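Local structure of CRP-like protein Clp (Xanthomonas campestris pv. campestris, 3IWZ) at residues A24-R29 with P131-A136; V165-D170 with A194-C199; K210-A213 with L217-R220. The protein acts as a homodimeric, DNA-binding global transcription regulator of virulence genes, and apparently loses its hold on DNA when it binds cyclic di-GMP. All coordinates share one frame; numbering follows the deposited sequence.

How the contacts relate
Followed from the N terminus, the three contacts come in series, none nested in or crossing another. Contact 1 closes the longest loop: helix 24-32 meets the start of helix 130-157 after the chain has built the strands of the cyclic nucleotide-binding domain. Helix 130-157 then leads to helix 160-172, where contact 2 opens; its loop of 23 residues returns through a short hairpin to helix 190-197. Contact 3 closes the shortest loop, joining helix 201-213 to strand 217-220. Contacts 2 and 3 touch, Leu168 CD1 lying 3.6 Å from Leu217 CD2, whereas the centres of contacts 1 and 3 are about 45 Å apart.

Contact 1 of 3, residues A24-R29 with P131-A136; sequences AGTIER and PRILYA
Thr26 and Ile133 make the tightly packed half of this helix pair, and Thr26 and Arg132 the polar half beside it. The threonine methyl CG2 meets the terminal carbon CD1 of Ile133 at 3.6 Å, the two side chains running past one another in opposite senses. One torsion sets both halves: with chi1 at -57°, CG2 stands anti to the backbone N of Thr26, and OG1 is left on the side where Arg132 arrives. There Arg132 NE donates a hydrogen bond to Thr26 OG1 at 2.8 Å, bent to 144° at the hydrogen. The hydroxyl oxygen sits at the guanidinium edge but is tilted 24° out of its plane, and the bend at chi3 of Arg132 brings NE round to the hydroxyl. The helices themselves stay well apart, their short axes 10.8 Å at closest approach and nearly perpendicular. In the CRP fold this is where the N-terminal helix of the cyclic nucleotide-binding domain lies against the long helix that also forms the dimer interface; Leu134 and Pro131, on that same helix, pack on their counterparts of the second subunit, while Ile133 also touches Phe122. The outer side is looser and more open to solvent. Arg29 NH1 comes no nearer than 4.5 Å to Arg132 NH2 at the margin of the contact. Asp129 makes a salt bridge to Arg29 and a long, weak ion pair to Arg132, so the two guanidinium groups gather round one carboxylate.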
# COMPACT_ATOMS: atom_id res chain seq x y z
N ALA D 24 -21.88 -14.52 6.78
CA ALA D 24 -22.83 -13.58 7.35
C ALA D 24 -23.03 -13.84 8.83
O ALA D 24 -23.52 -12.99 9.56
CB ALA D 24 -24.16 -13.67 6.63
N GLY D 25 -22.64 -15.04 9.27
CA GLY D 25 -22.77 -15.40 10.67
C GLY D 25 -21.67 -14.77 11.49
O GLY D 25 -21.89 -14.29 12.61
N THR D 26 -20.46 -14.78 10.94
CA THR D 26 -19.32 -14.19 11.62
C THR D 26 -19.52 -12.67 11.64
O THR D 26 -19.22 -12.00 12.63
CB THR D 26 -18.00 -14.52 10.89
OG1 THR D 26 -17.85 -15.94 10.78
CG2 THR D 26 -16.82 -13.96 11.66
N ILE D 27 -20.04 -12.14 10.53
CA ILE D 27 -20.28 -10.71 10.41
C ILE D 27 -21.29 -10.18 11.41
O ILE D 27 -21.06 -9.15 12.04
CB ILE D 27 -20.75 -10.35 8.97
CG1 ILE D 27 -19.54 -10.39 8.02
CG2 ILE D 27 -21.41 -8.97 8.95
CD1 ILE D 27 -19.81 -9.80 6.65
N GLU D 28 -22.42 -10.87 11.54
CA GLU D 28 -23.46 -10.44 12.48
C GLU D 28 -22.98 -10.45 13.92
O GLU D 28 -23.25 -9.51 14.66
CB GLU D 28 -24.71 -11.31 12.33
CG GLU D 28 -25.34 -11.20 10.96
CD GLU D 28 -25.45 -9.75 10.50
OE1 GLU D 28 -25.19 -9.49 9.30
OE2 GLU D 28 -25.80 -8.89 11.33
N ARG D 29 -22.28 -11.50 14.32
CA ARG D 29 -21.78 -11.56 15.69
C ARG D 29 -20.80 -10.43 15.90
O ARG D 29 -20.75 -9.83 16.97
CB ARG D 29 -21.10 -12.90 15.96
CG ARG D 29 -22.05 -14.07 16.03
CD ARG D 29 -21.36 -15.27 16.64
NE ARG D 29 -20.36 -15.84 15.74
CZ ARG D 29 -20.65 -16.43 14.59
NH1 ARG D 29 -19.69 -16.92 13.82
NH2 ARG D 29 -21.91 -16.52 14.20
N PRO D 131 -9.83 -15.96 13.43
CA PRO D 131 -9.18 -16.40 12.18
C PRO D 131 -9.82 -15.81 10.93
O PRO D 131 -9.12 -15.26 10.07
CB PRO D 131 -9.33 -17.92 12.24
CG PRO D 131 -9.25 -18.19 13.71
CD PRO D 131 -10.14 -17.11 14.28
N ARG D 132 -11.14 -15.92 10.81
CA ARG D 132 -11.85 -15.38 9.64
C ARG D 132 -11.80 -13.86 9.57
O ARG D 132 -11.76 -13.29 8.48
CB ARG D 132 -13.31 -15.81 9.62
CG ARG D 132 -13.59 -17.09 8.87
CD ARG D 132 -15.08 -17.39 8.87
NE ARG D 132 -15.60 -17.55 10.23
CZ ARG D 132 -15.45 -18.66 10.96
NH1 ARG D 132 -14.79 -19.70 10.47
NH2 ARG D 132 -15.95 -18.72 12.19
N ILE D 133 -11.82 -13.20 10.72
CA ILE D 133 -11.78 -11.75 10.74
C ILE D 133 -10.42 -11.27 10.20
O ILE D 133 -10.34 -10.55 9.20
CB ILE D 133 -11.96 -11.19 12.16
CG1 ILE D 133 -13.22 -11.76 12.81
CG2 ILE D 133 -12.02 -9.67 12.10
CD1 ILE D 133 -14.52 -11.30 12.20
N LEU D 134 -9.36 -11.69 10.87
CA LEU D 134 -8.00 -11.32 10.49
C LEU D 134 -7.71 -11.62 9.03
O LEU D 134 -7.10 -10.81 8.33
CB LEU D 134 -7.00 -12.04 11.38
CG LEU D 134 -7.12 -11.65 12.85
CD1 LEU D 134 -6.30 -12.59 13.71
CD2 LEU D 134 -6.66 -10.20 13.00
N TYR D 135 -8.15 -12.78 8.56
CA TYR D 135 -7.92 -13.16 7.18
C TYR D 135 -8.66 -12.21 6.24
O TYR D 135 -8.12 -11.79 5.22
CB TYR D 135 -8.38 -14.60 6.93
CG TYR D 135 -8.18 -15.06 5.50
CD1 TYR D 135 -6.91 -15.37 5.03
CD2 TYR D 135 -9.25 -15.14 4.62
CE1 TYR D 135 -6.71 -15.74 3.70
CE2 TYR D 135 -9.06 -15.50 3.29
CZ TYR D 135 -7.79 -15.80 2.84
OH TYR D 135 -7.59 -16.12 1.51
N ALA D 136 -9.91 -11.87 6.57
CA ALA D 136 -10.67 -10.95 5.73
C ALA D 136 -9.93 -9.62 5.64
O ALA D 136 -9.77 -9.05 4.56
CB ALA D 136 -12.07 -10.73 6.29

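Contact 2 of 3, residues V165-D170 with A194-C199; sequences VRTLHD and ARLVGC
Thr167 is the one residue of 165-170 that reaches the other segment, and its two branches divide the work. Its methyl CG2 lies 3.8 Å from Leu196 CD1 and 4.1 Å from Leu196 CB, so it crosses the leucine at a slant, over its CB as well as one branch end. The hydroxyl OG1 faces Val197 CG1 at 3.8 Å, a van der Waals contact, and no hydrogen bond crosses the interface. Chi1 of -64° swings CG2 opposite the backbone N of Thr167 and places OG1 near that N. There the hydroxyl is satisfied within its own helix by the carbonyl oxygen of Arg163, one turn earlier.

The next shell fixes the leucine and the valine. Leu196 also packs on Val76 and Tyr79 of strand 74-80, and Val197 on Ile164. The carbonyls at this helix end are gripped by basic side chains, Leu196 O by Lys151 and Val197 O by Arg163. Just beyond, Gly198 leaves the helix with a positive phi of 74°, and Cys199 N bonds back to Ala194 O at 2.9 Å, holding the turn close to the helix. Helix 190-197, this turn and most of helix 201-213 make up the predicted helix-turn-helix of a CRP-type DNA-binding domain, here backed by helix 160-172.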
# COMPACT_ATOMS: atom_id res chain seq x y z
N VAL D 165 -6.45 9.34 -18.36
CA VAL D 165 -7.14 8.46 -19.30
C VAL D 165 -7.38 7.10 -18.65
O VAL D 165 -8.50 6.58 -18.66
CB VAL D 165 -6.33 8.26 -20.60
CG1 VAL D 165 -6.94 7.14 -21.43
CG2 VAL D 165 -6.31 9.56 -21.40
N ARG D 166 -6.32 6.53 -18.08
CA ARG D 166 -6.39 5.24 -17.41
C ARG D 166 -7.48 5.23 -16.33
O ARG D 166 -8.29 4.30 -16.25
CB ARG D 166 -5.04 4.90 -16.78
CG ARG D 166 -3.99 4.30 -17.72
CD ARG D 166 -2.72 3.99 -16.95
NE ARG D 166 -1.93 2.91 -17.53
CZ ARG D 166 -1.22 3.01 -18.65
NH1 ARG D 166 -1.21 4.15 -19.33
NH2 ARG D 166 -0.52 1.98 -19.09
N THR D 167 -7.49 6.28 -15.51
CA THR D 167 -8.46 6.41 -14.42
C THR D 167 -9.90 6.64 -14.91
O THR D 167 -10.86 6.29 -14.22
CB THR D 167 -8.07 7.56 -13.45
OG1 THR D 167 -6.82 7.25 -12.82
CG2 THR D 167 -9.12 7.75 -12.39
N LEU D 168 -10.04 7.24 -16.08
CA LEU D 168 -11.37 7.47 -16.64
C LEU D 168 -11.97 6.12 -17.00
O LEU D 168 -13.17 5.90 -16.84
CB LEU D 168 -11.29 8.34 -17.90
CG LEU D 168 -11.24 9.86 -17.67
CD1 LEU D 168 -10.89 10.58 -18.96
CD2 LEU D 168 -12.58 10.32 -17.14
N HIS D 169 -11.13 5.20 -17.46
CA HIS D 169 -11.59 3.87 -17.84
C HIS D 169 -11.87 2.97 -16.64
O HIS D 169 -12.72 2.09 -16.71
CB HIS D 169 -10.57 3.20 -18.77
CG HIS D 169 -10.55 3.76 -20.16
ND1 HIS D 169 -11.65 3.69 -21.00
CD2 HIS D 169 -9.58 4.39 -20.86
CE1 HIS D 169 -11.35 4.26 -22.15
NE2 HIS D 169 -10.10 4.69 -22.09
N ASP D 170 -11.17 3.20 -15.53
CA ASP D 170 -11.38 2.39 -14.34
C ASP D 170 -12.77 2.67 -13.78
O ASP D 170 -13.46 1.78 -13.27
CB ASP D 170 -10.32 2.71 -13.28
CG ASP D 170 -10.32 1.72 -12.12
OD1 ASP D 170 -10.19 0.50 -12.37
OD2 ASP D 170 -10.45 2.16 -10.96
N ALA D 194 -8.43 15.28 -10.23
CA ALA D 194 -7.11 15.76 -9.86
C ALA D 194 -6.60 15.08 -8.59
O ALA D 194 -5.40 14.89 -8.41
CB ALA D 194 -7.14 17.26 -9.68
N ARG D 195 -7.52 14.70 -7.70
CA ARG D 195 -7.14 14.03 -6.46
C ARG D 195 -6.84 12.56 -6.74
O ARG D 195 -6.11 11.91 -5.99
CB ARG D 195 -8.26 14.15 -5.42
CG ARG D 195 -8.31 15.48 -4.71
CD ARG D 195 -9.30 15.47 -3.55
NE ARG D 195 -10.68 15.46 -4.02
CZ ARG D 195 -11.60 16.34 -3.64
NH1 ARG D 195 -12.84 16.25 -4.12
NH2 ARG D 195 -11.29 17.29 -2.77
N LEU D 196 -7.41 12.04 -7.82
CA LEU D 196 -7.21 10.65 -8.19
C LEU D 196 -5.85 10.41 -8.83
O LEU D 196 -5.16 9.46 -8.47
CB LEU D 196 -8.31 10.18 -9.14
CG LEU D 196 -9.64 9.84 -8.48
CD1 LEU D 196 -10.72 9.66 -9.54
CD2 LEU D 196 -9.48 8.57 -7.67
N VAL D 197 -5.48 11.27 -9.77
CA VAL D 197 -4.20 11.11 -10.47
C VAL D 197 -3.05 11.87 -9.85
O VAL D 197 -1.92 11.76 -10.30
CB VAL D 197 -4.31 11.54 -11.95
CG1 VAL D 197 -5.41 10.75 -12.64
CG2 VAL D 197 -4.58 13.03 -12.05
N GLY D 198 -3.35 12.66 -8.82
CA GLY D 198 -2.32 13.43 -8.16
C GLY D 198 -1.84 14.62 -8.97
O GLY D 198 -0.64 14.74 -9.23
N CYS D 199 -2.76 15.49 -9.37
CA CYS D 199 -2.41 16.68 -10.14
C CYS D 199 -3.30 17.83 -9.68
O CYS D 199 -4.30 17.61 -8.99
CB CYS D 199 -2.60 16.44 -11.64
SG CYS D 199 -4.31 16.27 -12.19

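Contact 3 of 3, residues K210-A213 with L217-R220; sequences KLQA and LHAR
The amide of Gln212 and the imidazole of His218 are the flat groups here, running next to each other in the same direction, their planes at 48°. Gln212 OE1 approaches the ring obliquely, 3.9 Å from His218 ND1, too far for a hydrogen bond. Carrying the amide there is an extended chain whose CG departs opposite the backbone N of Gln212; on the way CG passes Ala219 N at 3.9 Å. Closer to the main chains the approach is tighter: the CA-H of Gln212 points almost straight at Leu217 O, with 3.4 Å between CA and O and 167° at the hydrogen. This is the last turn of helix 201-213, the second helix of the helix-turn-helix, after which the chain turns back through three residues into edge strand 217-220 of the winged domain's small antiparallel sheet. His218 pairs through its backbone with Val225 of the neighbouring strand, and Ala219 is the centre of an inverse gamma turn. The inner side is apolar. Leu217 holds CG between its backbone N and carbonyl carbon (chi1 63°), which lets CD2 cross over Leu211 at 3.7 Å from CB, while CD1 lies 3.8 Å from the backbone N of Gln212.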
# COMPACT_ATOMS: atom_id res chain seq x y z
N LYS D 210 -8.69 19.10 -23.46
CA LYS D 210 -7.85 18.57 -24.54
C LYS D 210 -8.40 17.23 -25.01
O LYS D 210 -8.16 16.82 -26.15
CB LYS D 210 -6.41 18.41 -24.05
CG LYS D 210 -5.57 17.40 -24.83
CD LYS D 210 -5.26 17.87 -26.24
CE LYS D 210 -4.31 16.89 -26.93
NZ LYS D 210 -3.76 17.41 -28.21
N LEU D 211 -9.12 16.54 -24.14
CA LEU D 211 -9.72 15.25 -24.48
C LEU D 211 -11.11 15.49 -25.07
O LEU D 211 -11.66 14.64 -25.77
CB LEU D 211 -9.80 14.35 -23.24
CG LEU D 211 -8.46 13.94 -22.63
CD1 LEU D 211 -8.67 13.22 -21.31
CD2 LEU D 211 -7.71 13.05 -23.60
N GLN D 212 -11.67 16.67 -24.79
CA GLN D 212 -12.98 17.05 -25.30
C GLN D 212 -12.78 17.51 -26.74
O GLN D 212 -13.73 17.58 -27.53
CB GLN D 212 -13.58 18.20 -24.49
CG GLN D 212 -15.03 18.49 -24.84
CD GLN D 212 -15.41 19.95 -24.63
OE1 GLN D 212 -16.60 20.28 -24.59
NE2 GLN D 212 -14.41 20.82 -24.51
N ALA D 213 -11.54 17.86 -27.06
CA ALA D 213 -11.16 18.31 -28.40
C ALA D 213 -10.77 17.08 -29.19
O ALA D 213 -11.31 16.83 -30.28
CB ALA D 213 -9.98 19.27 -28.31
N LEU D 217 -14.52 12.20 -25.41
CA LEU D 217 -15.35 12.45 -24.22
C LEU D 217 -15.92 13.86 -24.23
O LEU D 217 -15.41 14.74 -24.94
CB LEU D 217 -14.53 12.25 -22.93
CG LEU D 217 -13.33 13.17 -22.68
CD1 LEU D 217 -13.76 14.60 -22.39
CD2 LEU D 217 -12.55 12.61 -21.49
N HIS D 218 -16.96 14.08 -23.44
CA HIS D 218 -17.61 15.39 -23.36
C HIS D 218 -17.60 15.90 -21.92
O HIS D 218 -18.28 15.36 -21.05
CB HIS D 218 -19.06 15.28 -23.86
CG HIS D 218 -19.80 16.58 -23.88
ND1 HIS D 218 -19.44 17.63 -24.70
CD2 HIS D 218 -20.89 17.00 -23.19
CE1 HIS D 218 -20.27 18.65 -24.50
NE2 HIS D 218 -21.15 18.29 -23.59
N ALA D 219 -16.82 16.96 -21.67
CA ALA D 219 -16.72 17.54 -20.33
C ALA D 219 -18.00 18.31 -19.96
O ALA D 219 -18.08 19.53 -20.13
CB ALA D 219 -15.51 18.48 -20.25
N ARG D 220 -18.99 17.58 -19.45
CA ARG D 220 -20.28 18.15 -19.08
C ARG D 220 -20.36 18.65 -17.63
O ARG D 220 -20.79 17.92 -16.73
CB ARG D 220 -21.38 17.11 -19.34
CG ARG D 220 -22.81 17.67 -19.36
CD ARG D 220 -23.81 16.57 -19.72
NE ARG D 220 -25.16 17.08 -19.86
CZ ARG D 220 -25.86 17.66 -18.89
NH1 ARG D 220 -25.33 17.80 -17.68
NH2 ARG D 220 -27.08 18.12 -19.13